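Local coordinates for protein EmGH1 (Erythrobacter marinus, PDB 5Z87) that probably hydrolyses beta-glucosidic bonds as a member of glycosyl hydrolase family 3 and may also act on xylosides or arabinofuranosides, at residues 312-317 with 344-349; 332-337 with 350-355; 440-445 with 530-535; 576-581 with 596-601. All blocks are in the same frame, centred on the assembly; numbering follows the deposited sequence.

Contact 1 of 4, residues 312-317 with 344-349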
loop_
_atom_site.group_PDB
_atom_site.type_symbol
_atom_site.label_atom_id
_atom_site.label_comp_id
_atom_site.label_asym_id
_atom_site.label_seq_id
_atom_site.Cartn_x
_atom_site.Cartn_y
_atom_site.Cartn_z
ATOM N N SER A 312 22.489 -12.869 8.843
ATOM C CA SER A 312 21.281 -12.252 9.344
ATOM C C SER A 312 21.473 -10.745 9.466
ATOM O O SER A 312 22.593 -10.243 9.611
ATOM C CB SER A 312 20.915 -12.826 10.711
ATOM O OG SER A 312 21.652 -12.167 11.729
ATOM N N ASP A 313 20.360 -10.021 9.415
ATOM C CA ASP A 313 20.374 -8.659 9.922
ATOM C C ASP A 313 20.385 -8.680 11.458
ATOM O O ASP A 313 20.145 -9.714 12.096
ATOM C CB ASP A 313 19.184 -7.878 9.368
ATOM C CG ASP A 313 19.427 -6.371 9.344
ATOM O OD1 ASP A 313 20.277 -5.896 10.129
ATOM O OD2 ASP A 313 18.782 -5.679 8.528
ATOM N N TRP A 314 20.658 -7.513 12.053
ATOM C CA TRP A 314 21.006 -7.455 13.468
ATOM C C TRP A 314 19.927 -8.080 14.343
ATOM O O TRP A 314 18.794 -7.594 14.399
ATOM C CB TRP A 314 21.276 -6.019 13.918
ATOM C CG TRP A 314 21.643 -6.015 15.375
ATOM C CD1 TRP A 314 20.801 -5.798 16.431
ATOM C CD2 TRP A 314 22.927 -6.312 15.944
ATOM N NE1 TRP A 314 21.484 -5.916 17.612
ATOM C CE2 TRP A 314 22.791 -6.224 17.346
ATOM C CE3 TRP A 314 24.181 -6.620 15.404
ATOM C CZ2 TRP A 314 23.855 -6.448 18.217
ATOM C CZ3 TRP A 314 25.238 -6.836 16.269
ATOM C CH2 TRP A 314 25.068 -6.753 17.663
ATOM N N ASP A 315 20.305 -9.155 15.042
ATOM C CA ASP A 315 19.459 -9.916 15.965
ATOM C C ASP A 315 18.167 -10.421 15.326
ATOM O O ASP A 315 17.208 -10.716 16.028
ATOM C CB ASP A 315 19.132 -9.113 17.230
ATOM C CG ASP A 315 18.955 -10.004 18.452
ATOM O OD1 ASP A 315 19.539 -11.106 18.472
ATOM O OD2 ASP A 315 18.236 -9.617 19.390
ATOM N N ASP A 316 18.119 -10.586 14.010
ATOM C CA ASP A 316 16.853 -10.946 13.391
ATOM C C ASP A 316 16.512 -12.429 13.490
ATOM O O ASP A 316 15.356 -12.786 13.230
ATOM C CB ASP A 316 16.840 -10.526 11.923
ATOM C CG ASP A 316 16.276 -9.128 11.717
ATOM O OD1 ASP A 316 15.614 -8.583 12.633
ATOM O OD2 ASP A 316 16.506 -8.571 10.625
ATOM N N VAL A 317 17.463 -13.303 13.846
ATOM C CA VAL A 317 17.116 -14.710 14.048
ATOM C C VAL A 317 16.278 -14.858 15.309
ATOM O O VAL A 317 15.202 -15.464 15.285
ATOM C CB VAL A 317 18.372 -15.609 14.092
ATOM C CG1 VAL A 317 17.951 -17.067 14.183
ATOM C CG2 VAL A 317 19.219 -15.440 12.839
ATOM N N ILE A 344 25.209 -17.320 9.130
ATOM C CA ILE A 344 25.915 -16.656 10.213
ATOM C C ILE A 344 25.003 -15.601 10.825
ATOM O O ILE A 344 24.348 -14.839 10.108
ATOM C CB ILE A 344 27.255 -16.048 9.742
ATOM C CG1 ILE A 344 27.918 -15.264 10.872
ATOM C CG2 ILE A 344 27.071 -15.189 8.522
ATOM C CD1 ILE A 344 29.411 -15.067 10.677
ATOM N N GLU A 345 24.951 -15.573 12.152
ATOM C CA GLU A 345 24.042 -14.716 12.886
ATOM C C GLU A 345 24.767 -13.447 13.322
ATOM O O GLU A 345 25.745 -13.500 14.074
ATOM C CB GLU A 345 23.470 -15.445 14.097
ATOM C CG GLU A 345 22.700 -14.530 14.995
ATOM C CD GLU A 345 22.277 -15.213 16.256
ATOM O OE1 GLU A 345 21.117 -15.024 16.674
ATOM O OE2 GLU A 345 23.103 -15.962 16.818
ATOM N N LEU A 346 24.287 -12.314 12.834
ATOM C CA LEU A 346 24.751 -11.006 13.269
ATOM C C LEU A 346 23.971 -10.639 14.525
ATOM O O LEU A 346 22.789 -10.295 14.458
ATOM C CB LEU A 346 24.551 -9.990 12.152
ATOM C CG LEU A 346 24.793 -8.540 12.529
ATOM C CD1 LEU A 346 26.259 -8.315 12.875
ATOM C CD2 LEU A 346 24.354 -7.650 11.366
ATOM N N ALA A 347 24.622 -10.746 15.683
ATOM C CA ALA A 347 23.957 -10.506 16.960
ATOM C C ALA A 347 24.942 -10.601 18.117
ATOM O O ALA A 347 25.947 -11.312 18.028
ATOM C CB ALA A 347 22.811 -11.502 17.183
ATOM N N ASN A 348 24.667 -9.882 19.198
ATOM C CA ASN A 348 25.333 -10.106 20.468
ATOM C C ASN A 348 24.568 -11.170 21.233
ATOM O O ASN A 348 23.336 -11.141 21.285
ATOM C CB ASN A 348 25.390 -8.831 21.308
ATOM C CG ASN A 348 26.414 -7.860 20.818
ATOM O OD1 ASN A 348 27.290 -8.202 20.016
ATOM N ND2 ASN A 348 26.313 -6.627 21.287
ATOM N N ASN A 349 25.303 -12.106 21.833
ATOM C CA ASN A 349 24.690 -13.181 22.601
ATOM C C ASN A 349 23.563 -13.834 21.801
ATOM O O ASN A 349 22.425 -13.943 22.254
ATOM C CB ASN A 349 24.185 -12.646 23.942
ATOM C CG ASN A 349 23.722 -13.739 24.869
ATOM O OD1 ASN A 349 24.244 -14.846 24.842
ATOM N ND2 ASN A 349 22.728 -13.437 25.696
HETATM O O HOH W 1 19.328 -12.943 16.536
#
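L346 and W314 form the tight part of this contact. The leucine's CB points toward 312-317, and its CG, set anti to the backbone N (chi1 171°), comes 3.5 Å from W314 CE3, the two side chains crossing at about a right angle. The next residue lies over the indole: A347 CA is 4.0 Å from the centroid of the W314 six-membered ring and 12° off its normal, a CH-pi contact. Backbone bonds fix this register, S312 N donating to I344 O and D315 N to L346 O (2.8 Å). Between them, L346 N donates to S312 OG at 2.9 Å. That hydroxyl donates in turn to D313 O, which D316 N reaches from the opposite face, within the type II turn D313-D316. This turn puts D313 and W314 on the wall of the dithiothreitol pocket.

A water fills the gap between D315 OD1 and E345 OE1, 4.6 Å apart, donating to both. D315 OD2 also pairs with R318 in a salt bridge, and E345 accepts from V351 N and Y352 N, which probably offsets the like charges.

The solvent side is looser. N348 is exposed, its amide plane 83° from the indole; R67 N binds its OD1, and R67 makes a cation-pi contact with W314.

I344 bonds to V310 in strand 309-311, E345 to L63 and A347 to C65, while L346 touches M278 of strand 276-279.

Contact 2 of 4, residues 332-337 with 350-355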
loop_
_atom_site.group_PDB
_atom_site.type_symbol
_atom_site.label_atom_id
_atom_site.label_comp_id
_atom_site.label_asym_id
_atom_site.label_seq_id
_atom_site.Cartn_x
_atom_site.Cartn_y
_atom_site.Cartn_z
ATOM N N GLU A 332 13.946 -22.580 19.149
ATOM C CA GLU A 332 13.235 -22.847 17.904
ATOM C C GLU A 332 13.583 -21.820 16.832
ATOM O O GLU A 332 13.623 -22.160 15.647
ATOM C CB GLU A 332 11.717 -22.887 18.125
ATOM C CG GLU A 332 10.975 -23.127 16.802
ATOM C CD GLU A 332 9.488 -23.489 16.932
ATOM O OE1 GLU A 332 8.761 -22.856 17.729
ATOM O OE2 GLU A 332 9.043 -24.408 16.205
ATOM N N ALA A 333 13.861 -20.572 17.224
ATOM C CA ALA A 333 14.236 -19.552 16.242
ATOM C C ALA A 333 15.574 -19.882 15.589
ATOM O O ALA A 333 15.715 -19.806 14.359
ATOM C CB ALA A 333 14.291 -18.168 16.903
ATOM N N ALA A 334 16.570 -20.243 16.400
ATOM C CA ALA A 334 17.858 -20.662 15.853
ATOM C C ALA A 334 17.676 -21.789 14.847
ATOM O O ALA A 334 18.252 -21.752 13.752
ATOM C CB ALA A 334 18.796 -21.081 16.994
ATOM N N ILE A 335 16.820 -22.769 15.169
ATOM C CA ILE A 335 16.636 -23.919 14.284
ATOM C C ILE A 335 15.974 -23.496 12.978
ATOM O O ILE A 335 16.387 -23.919 11.890
ATOM C CB ILE A 335 15.827 -25.025 14.985
ATOM C CG1 ILE A 335 16.629 -25.622 16.139
ATOM C CG2 ILE A 335 15.464 -26.128 13.979
ATOM C CD1 ILE A 335 15.867 -26.693 16.923
ATOM N N MET A 336 14.929 -22.664 13.061
ATOM C CA MET A 336 14.258 -22.191 11.848
ATOM C C MET A 336 15.214 -21.419 10.942
ATOM O O MET A 336 15.278 -21.673 9.733
ATOM C CB MET A 336 13.058 -21.323 12.217
ATOM C CG MET A 336 11.870 -22.111 12.713
ATOM S SD MET A 336 10.452 -21.033 13.027
ATOM C CE MET A 336 9.288 -22.227 13.691
ATOM N N GLY A 337 15.967 -20.464 11.508
ATOM C CA GLY A 337 16.900 -19.698 10.690
ATOM C C GLY A 337 17.959 -20.561 10.017
ATOM O O GLY A 337 18.257 -20.393 8.826
ATOM N N GLY A 350 23.883 -14.234 20.579
ATOM C CA GLY A 350 22.867 -14.680 19.646
ATOM C C GLY A 350 22.264 -16.028 20.001
ATOM O O GLY A 350 22.752 -16.780 20.850
ATOM N N VAL A 351 21.160 -16.344 19.323
ATOM C CA VAL A 351 20.538 -17.641 19.541
ATOM C C VAL A 351 21.354 -18.758 18.893
ATOM O O VAL A 351 21.228 -19.922 19.296
ATOM C CB VAL A 351 19.068 -17.647 19.057
ATOM C CG1 VAL A 351 18.262 -16.584 19.787
ATOM C CG2 VAL A 351 18.971 -17.463 17.540
ATOM N N TYR A 352 22.213 -18.439 17.915
ATOM C CA TYR A 352 23.065 -19.484 17.352
ATOM C C TYR A 352 24.068 -20.037 18.357
ATOM O O TYR A 352 24.667 -21.079 18.087
ATOM C CB TYR A 352 23.823 -18.982 16.126
ATOM C CG TYR A 352 23.069 -19.143 14.833
ATOM C CD1 TYR A 352 21.695 -19.384 14.830
ATOM C CD2 TYR A 352 23.725 -19.041 13.611
ATOM C CE1 TYR A 352 20.985 -19.534 13.625
ATOM C CE2 TYR A 352 23.028 -19.184 12.396
ATOM C CZ TYR A 352 21.659 -19.433 12.418
ATOM O OH TYR A 352 20.980 -19.569 11.234
ATOM N N LEU A 353 24.264 -19.376 19.501
ATOM C CA LEU A 353 25.111 -19.946 20.536
ATOM C C LEU A 353 24.524 -21.240 21.094
ATOM O O LEU A 353 25.260 -22.037 21.683
ATOM C CB LEU A 353 25.340 -18.930 21.658
ATOM C CG LEU A 353 26.457 -17.887 21.453
ATOM C CD1 LEU A 353 26.321 -17.126 20.154
ATOM C CD2 LEU A 353 26.535 -16.892 22.604
ATOM N N MET A 354 23.226 -21.479 20.895
ATOM C CA MET A 354 22.583 -22.720 21.316
ATOM C C MET A 354 22.793 -23.865 20.333
ATOM O O MET A 354 22.425 -24.998 20.652
ATOM C CB MET A 354 21.068 -22.511 21.502
ATOM C CG MET A 354 20.676 -21.480 22.553
ATOM S SD MET A 354 18.894 -21.130 22.534
ATOM C CE MET A 354 18.821 -19.749 23.676
ATOM N N LEU A 355 23.350 -23.604 19.149
ATOM C CA LEU A 355 23.425 -24.646 18.125
ATOM C C LEU A 355 24.192 -25.892 18.573
ATOM O O LEU A 355 23.701 -27.008 18.324
ATOM C CB LEU A 355 24.021 -24.061 16.844
ATOM C CG LEU A 355 23.192 -23.032 16.087
ATOM C CD1 LEU A 355 23.914 -22.650 14.795
ATOM C CD2 LEU A 355 21.795 -23.565 15.795
#
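A334 meets V351, Y352 and L355 chiefly through its methyl group, and no hydrogen bond crosses between the two segments. Its CB points at the 3-10 turn 351-353, lying 3.7 Å from V351 CG2 and 3.5 Å from V351 O, with L355 CD2 at 4.1 Å.

The Y352 side chain reaches from this apolar spot to the helix backbone. Its CB, leaving the backbone to one side, is still 5.5 Å from A334 CB. The first torsion (chi1 -88°) carries CG toward the helix, and the ring continues from there. CD1 then comes 4.0 Å from A334 CB, and CE1 lies 3.5 Å from A334 O, an oblique approach. At the tip, OH arrives 3.4 Å from G337 C, three residues on from A334; G337 has no side chain, and the hydroxyl rests against bare main chain. There it is satisfied by a hydrogen bond to V342 O, just beyond the helix. One ring face takes L355 CD1, offset toward the rim, which packs the tyrosine against its own segment.

This is helix-to-turn packing in the TIM-barrel-type N-terminal domain, away from the annotated sites. Helix 330-340 also touches V351 and M354 through E330, and Y352 through L338; A333 and M336 touch H321 and I320 of helix 319-322, while Y352 and L353 touch N64 of strand 64-65.

Contact 3 of 4, residues 440-445 with 530-535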
loop_
_atom_site.group_PDB
_atom_site.type_symbol
_atom_site.label_atom_id
_atom_site.label_comp_id
_atom_site.label_asym_id
_atom_site.label_seq_id
_atom_site.Cartn_x
_atom_site.Cartn_y
_atom_site.Cartn_z
ATOM N N VAL A 440 21.282 30.924 2.795
ATOM C CA VAL A 440 20.346 30.849 3.913
ATOM C C VAL A 440 19.624 29.506 3.910
ATOM O O VAL A 440 19.317 28.947 2.851
ATOM C CB VAL A 440 19.335 32.014 3.844
ATOM C CG1 VAL A 440 18.797 32.129 2.434
ATOM C CG2 VAL A 440 18.187 31.813 4.822
ATOM N N GLY A 441 19.333 29.001 5.115
ATOM C CA GLY A 441 18.538 27.804 5.278
ATOM C C GLY A 441 19.126 26.798 6.251
ATOM O O GLY A 441 20.317 26.833 6.588
ATOM N N PRO A 442 18.295 25.865 6.719
ATOM C CA PRO A 442 18.775 24.895 7.717
ATOM C C PRO A 442 19.907 24.009 7.217
ATOM O O PRO A 442 20.679 23.502 8.038
ATOM C CB PRO A 442 17.520 24.080 8.048
ATOM C CG PRO A 442 16.647 24.221 6.831
ATOM C CD PRO A 442 16.896 25.621 6.330
ATOM N N ASN A 443 20.071 23.838 5.906
ATOM C CA ASN A 443 21.123 22.977 5.383
ATOM C C ASN A 443 22.221 23.748 4.660
ATOM O O ASN A 443 22.878 23.202 3.769
ATOM C CB ASN A 443 20.525 21.911 4.470
ATOM C CG ASN A 443 19.646 20.950 5.230
ATOM O OD1 ASN A 443 19.738 20.861 6.462
ATOM N ND2 ASN A 443 18.760 20.250 4.517
ATOM N N ALA A 444 22.453 25.007 5.039
ATOM C CA ALA A 444 23.485 25.792 4.367
ATOM C C ALA A 444 24.850 25.620 5.022
ATOM O O ALA A 444 25.830 25.292 4.341
ATOM C CB ALA A 444 23.105 27.280 4.340
ATOM N N ALA A 445 24.920 25.830 6.336
ATOM C CA ALA A 445 26.182 25.882 7.063
ATOM C C ALA A 445 26.644 24.521 7.559
ATOM O O ALA A 445 27.828 24.348 7.857
ATOM C CB ALA A 445 26.054 26.832 8.258
ATOM N N MET A 530 18.699 29.440 -1.291
ATOM C CA MET A 530 18.044 28.767 -0.174
ATOM C C MET A 530 18.439 27.292 -0.148
ATOM O O MET A 530 18.286 26.580 -1.151
ATOM C CB MET A 530 16.530 28.917 -0.279
ATOM C CG MET A 530 16.109 30.320 -0.704
ATOM S SD MET A 530 14.344 30.604 -0.551
ATOM C CE MET A 530 13.714 29.672 -1.958
ATOM N N CYS A 531 18.952 26.842 1.000
ATOM C CA CYS A 531 19.398 25.465 1.224
ATOM C C CYS A 531 18.403 24.799 2.169
ATOM O O CYS A 531 18.422 25.043 3.381
ATOM C CB CYS A 531 20.812 25.443 1.787
ATOM S SG CYS A 531 21.999 26.236 0.681
ATOM N N LEU A 532 17.528 23.967 1.604
ATOM C CA LEU A 532 16.385 23.408 2.317
ATOM C C LEU A 532 16.327 21.894 2.097
ATOM O O LEU A 532 17.112 21.315 1.337
ATOM C CB LEU A 532 15.082 24.076 1.852
ATOM C CG LEU A 532 15.088 25.588 1.597
ATOM C CD1 LEU A 532 13.906 25.986 0.748
ATOM C CD2 LEU A 532 15.052 26.326 2.908
ATOM N N GLY A 533 15.381 21.251 2.778
ATOM C CA GLY A 533 15.102 19.847 2.535
ATOM C C GLY A 533 14.750 19.100 3.800
ATOM O O GLY A 533 13.712 19.356 4.428
ATOM N N GLY A 534 15.614 18.162 4.181
ATOM C CA GLY A 534 15.461 17.413 5.411
ATOM C C GLY A 534 16.848 17.082 5.911
ATOM O O GLY A 534 17.840 17.460 5.295
ATOM N N ASN A 535 16.930 16.378 7.036
ATOM C CA ASN A 535 18.248 15.992 7.531
ATOM C C ASN A 535 18.190 14.548 8.016
ATOM O O ASN A 535 17.178 13.848 7.867
ATOM C CB ASN A 535 18.757 16.964 8.612
ATOM C CG ASN A 535 17.863 17.016 9.834
ATOM O OD1 ASN A 535 17.178 16.049 10.168
ATOM N ND2 ASN A 535 17.871 18.155 10.518
HETATM O O HOH W 2 19.433 20.546 9.343
#
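V440 and M530 form a parallel bridge, with C531 N donating to V440 O at 2.8 Å and a nearly straight 167°, before the chain at G441 turns out of the strand. The pair belongs to the six-stranded mixed sheet of the family 3 C-terminal domain, where strands 436-440 and 527-533 are neighbours and the loop after 436-440 crosses beside the end of the second.

G441 brings its CA beside C531 O in a CA-H...O contact. At its phi of 133° and psi of 162° a CB would be jammed against the preceding carbonyl O and would also clash with C531 O, which accounts for a glycine here. P442 CD comes 3.4 Å from that same C531 O, although the proline N has no hydrogen to share. The hydrogen bond to it comes instead from N443 N, at 3.2 Å and from well above the carbonyl plane. One carbonyl thus collects three successive residues of the loop, while A444 N closes the turn onto G441 O.

C531 and L532, neighbours on the strand, meet A444 and P442 respectively. C531 CB packs 3.9 Å from A444 CB, with SG against the same methyl, and P442 CD lies 4.0 Å from L532 CD2.

N443 forms the polar end. Its ND2 donates to G534 O at 3.0 Å, tilted from the amide plane. A magnesium ion lies close to G534, and Q561 receives a bond from G533 N. The other branch of the amide, N443 OD1, accepts from a water at 2.9 Å, and this water accepts from N535 ND2 at 3.1 Å.

Contact 4 of 4, residues 576-581 with 596-601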
loop_
_atom_site.group_PDB
_atom_site.type_symbol
_atom_site.label_atom_id
_atom_site.label_comp_id
_atom_site.label_asym_id
_atom_site.label_seq_id
_atom_site.Cartn_x
_atom_site.Cartn_y
_atom_site.Cartn_z
ATOM N N VAL A 576 17.230 31.108 -5.935
ATOM C CA VAL A 576 17.263 29.702 -6.307
ATOM C C VAL A 576 17.274 28.862 -5.039
ATOM O O VAL A 576 17.703 29.302 -3.971
ATOM C CB VAL A 576 18.477 29.354 -7.185
ATOM C CG1 VAL A 576 18.519 30.267 -8.393
ATOM C CG2 VAL A 576 19.748 29.486 -6.385
ATOM N N ALA A 577 16.800 27.632 -5.170
ATOM C CA ALA A 577 16.769 26.703 -4.054
ATOM C C ALA A 577 17.619 25.476 -4.374
ATOM O O ALA A 577 17.634 24.993 -5.518
ATOM C CB ALA A 577 15.321 26.302 -3.711
ATOM N N VAL A 578 18.352 25.012 -3.360
ATOM C CA VAL A 578 19.127 23.770 -3.394
ATOM C C VAL A 578 18.538 22.823 -2.348
ATOM O O VAL A 578 18.473 23.164 -1.159
ATOM C CB VAL A 578 20.619 24.020 -3.116
ATOM C CG1 VAL A 578 21.431 22.740 -3.346
ATOM C CG2 VAL A 578 21.140 25.134 -3.995
ATOM N N LEU A 579 18.119 21.635 -2.778
ATOM C CA LEU A 579 17.510 20.671 -1.864
ATOM C C LEU A 579 18.558 19.674 -1.371
ATOM O O LEU A 579 19.243 19.023 -2.171
ATOM C CB LEU A 579 16.345 19.936 -2.531
ATOM C CG LEU A 579 15.126 20.780 -2.906
ATOM C CD1 LEU A 579 14.173 19.980 -3.747
ATOM C CD2 LEU A 579 14.426 21.271 -1.677
ATOM N N ILE A 580 18.660 19.552 -0.052
ATOM C CA ILE A 580 19.579 18.643 0.614
ATOM C C ILE A 580 18.749 17.843 1.601
ATOM O O ILE A 580 18.052 18.432 2.439
ATOM C CB ILE A 580 20.721 19.402 1.323
ATOM C CG1 ILE A 580 21.534 20.186 0.285
ATOM C CG2 ILE A 580 21.624 18.450 2.126
ATOM C CD1 ILE A 580 22.459 21.252 0.891
ATOM N N HIS A 581 18.803 16.513 1.493
ATOM C CA HIS A 581 17.793 15.641 2.107
ATOM C C HIS A 581 18.108 14.172 1.822
ATOM O O HIS A 581 18.849 13.844 0.889
ATOM C CB HIS A 581 16.393 15.959 1.568
ATOM C CG HIS A 581 16.296 15.854 0.076
ATOM N ND1 HIS A 581 15.601 14.844 -0.561
ATOM C CD2 HIS A 581 16.816 16.626 -0.909
ATOM C CE1 HIS A 581 15.683 15.009 -1.869
ATOM N NE2 HIS A 581 16.425 16.076 -2.109
ATOM N N ALA A 596 13.874 28.120 -9.823
ATOM C CA ALA A 596 15.048 27.289 -10.085
ATOM C C ALA A 596 15.345 26.448 -8.857
ATOM O O ALA A 596 15.521 26.988 -7.761
ATOM C CB ALA A 596 16.272 28.138 -10.451
ATOM N N ILE A 597 15.379 25.132 -9.033
ATOM C CA ILE A 597 15.584 24.202 -7.928
ATOM C C ILE A 597 16.618 23.165 -8.339
ATOM O O ILE A 597 16.476 22.520 -9.386
ATOM C CB ILE A 597 14.277 23.508 -7.499
ATOM C CG1 ILE A 597 13.203 24.545 -7.177
ATOM C CG2 ILE A 597 14.526 22.618 -6.290
ATOM C CD1 ILE A 597 11.858 23.951 -6.915
ATOM N N LEU A 598 17.663 23.030 -7.529
ATOM C CA LEU A 598 18.615 21.932 -7.623
ATOM C C LEU A 598 18.241 20.888 -6.582
ATOM O O LEU A 598 17.879 21.233 -5.453
ATOM C CB LEU A 598 20.045 22.416 -7.366
ATOM C CG LEU A 598 20.655 23.330 -8.422
ATOM C CD1 LEU A 598 22.092 23.660 -8.076
ATOM C CD2 LEU A 598 20.582 22.649 -9.771
ATOM N N ASP A 599 18.316 19.614 -6.954
ATOM C CA ASP A 599 18.089 18.531 -6.004
ATOM C C ASP A 599 19.408 17.800 -5.808
ATOM O O ASP A 599 19.886 17.114 -6.718
ATOM C CB ASP A 599 16.990 17.580 -6.470
ATOM C CG ASP A 599 16.377 16.799 -5.311
ATOM O OD1 ASP A 599 17.077 16.604 -4.276
ATOM O OD2 ASP A 599 15.196 16.392 -5.428
ATOM N N ALA A 600 19.999 17.955 -4.625
ATOM C CA ALA A 600 21.320 17.401 -4.371
ATOM C C ALA A 600 21.276 16.150 -3.514
ATOM O O ALA A 600 22.318 15.513 -3.324
ATOM C CB ALA A 600 22.222 18.454 -3.702
ATOM N N PHE A 601 20.098 15.789 -3.006
ATOM C CA PHE A 601 19.969 14.706 -2.048
ATOM C C PHE A 601 20.998 14.901 -0.931
ATOM O O PHE A 601 20.914 15.886 -0.187
ATOM C CB PHE A 601 20.060 13.363 -2.791
ATOM C CG PHE A 601 18.743 12.971 -3.442
ATOM C CD1 PHE A 601 17.740 12.359 -2.691
ATOM C CD2 PHE A 601 18.475 13.291 -4.764
ATOM C CE1 PHE A 601 16.521 12.023 -3.263
ATOM C CE2 PHE A 601 17.254 12.968 -5.349
ATOM C CZ PHE A 601 16.274 12.321 -4.598
#
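L579 and I597 make the apolar centre on one face of the sheet, L579 CD1 lying 3.7 Å from I597 CG2, with L590 of helix 588-593 packed against both and against A577. On the other face V578 CG1 sits 4.3 Å from L598 CB, and helix 607-615 touches these two through I611, I614 and L615. V576 CG1 and A596 CB, 3.7 Å apart, close the start of the pairing.

Between the faces runs regular parallel bonding: A577 N to A596 O, L598 N to A577 O, L579 N to L598 O and A600 N to L579 O. The strand axes approach to 4.6 Å and their directions differ by 16°.

Polar groups take over at the C-terminal end. H581 N donates to F601 O at 2.8 Å, from above the carbonyl plane. The histidine CG stands between its backbone N and carbonyl carbon (chi1 57°), and the ring extends toward 596-601. H581 NE2 donates to D599 OD1 near the ring plane, at a modelled 2.3 Å that is doubtfully short. On the ring's other nitrogen, ND1 is hydrogen-bonded to R583 O, and the two partners help fix the ring's rotation. F601 CA lies over one imidazole face, 4.0 Å from its centroid, and the two rings meet obliquely at 36°.

Strand 574-580, helix 588-593 and strand 596-601 form a beta-alpha-beta crossover, the repeating unit of parallel alpha/beta sheets, here in the C-terminal domain.

The four contacts fall into two distant pairs. Contacts 1 and 2, centres 10 Å apart, share the N-terminal domain and are tied by E345, whose carboxylate oxygens bind V351 N and Y352 N. Contacts 3 and 4, 9 Å apart, reach the same C-terminal-domain sheet, where neighbouring strands 527-533 and 574-580 are joined by V578 N to M530 O. Between pairs the centres are 37 to 47 Å apart. The touching residues of contacts 2, 3 and 4 are all buried; contact 1 alone has an exposed one, N348. Contact 1, beside the ligand pocket, mixes backbone bonds with indole packing; contact 2 is purely van der Waals; contact 4 is true parallel strand pairing, contact 3 one bridge continued by a loop, both ending in polar groups.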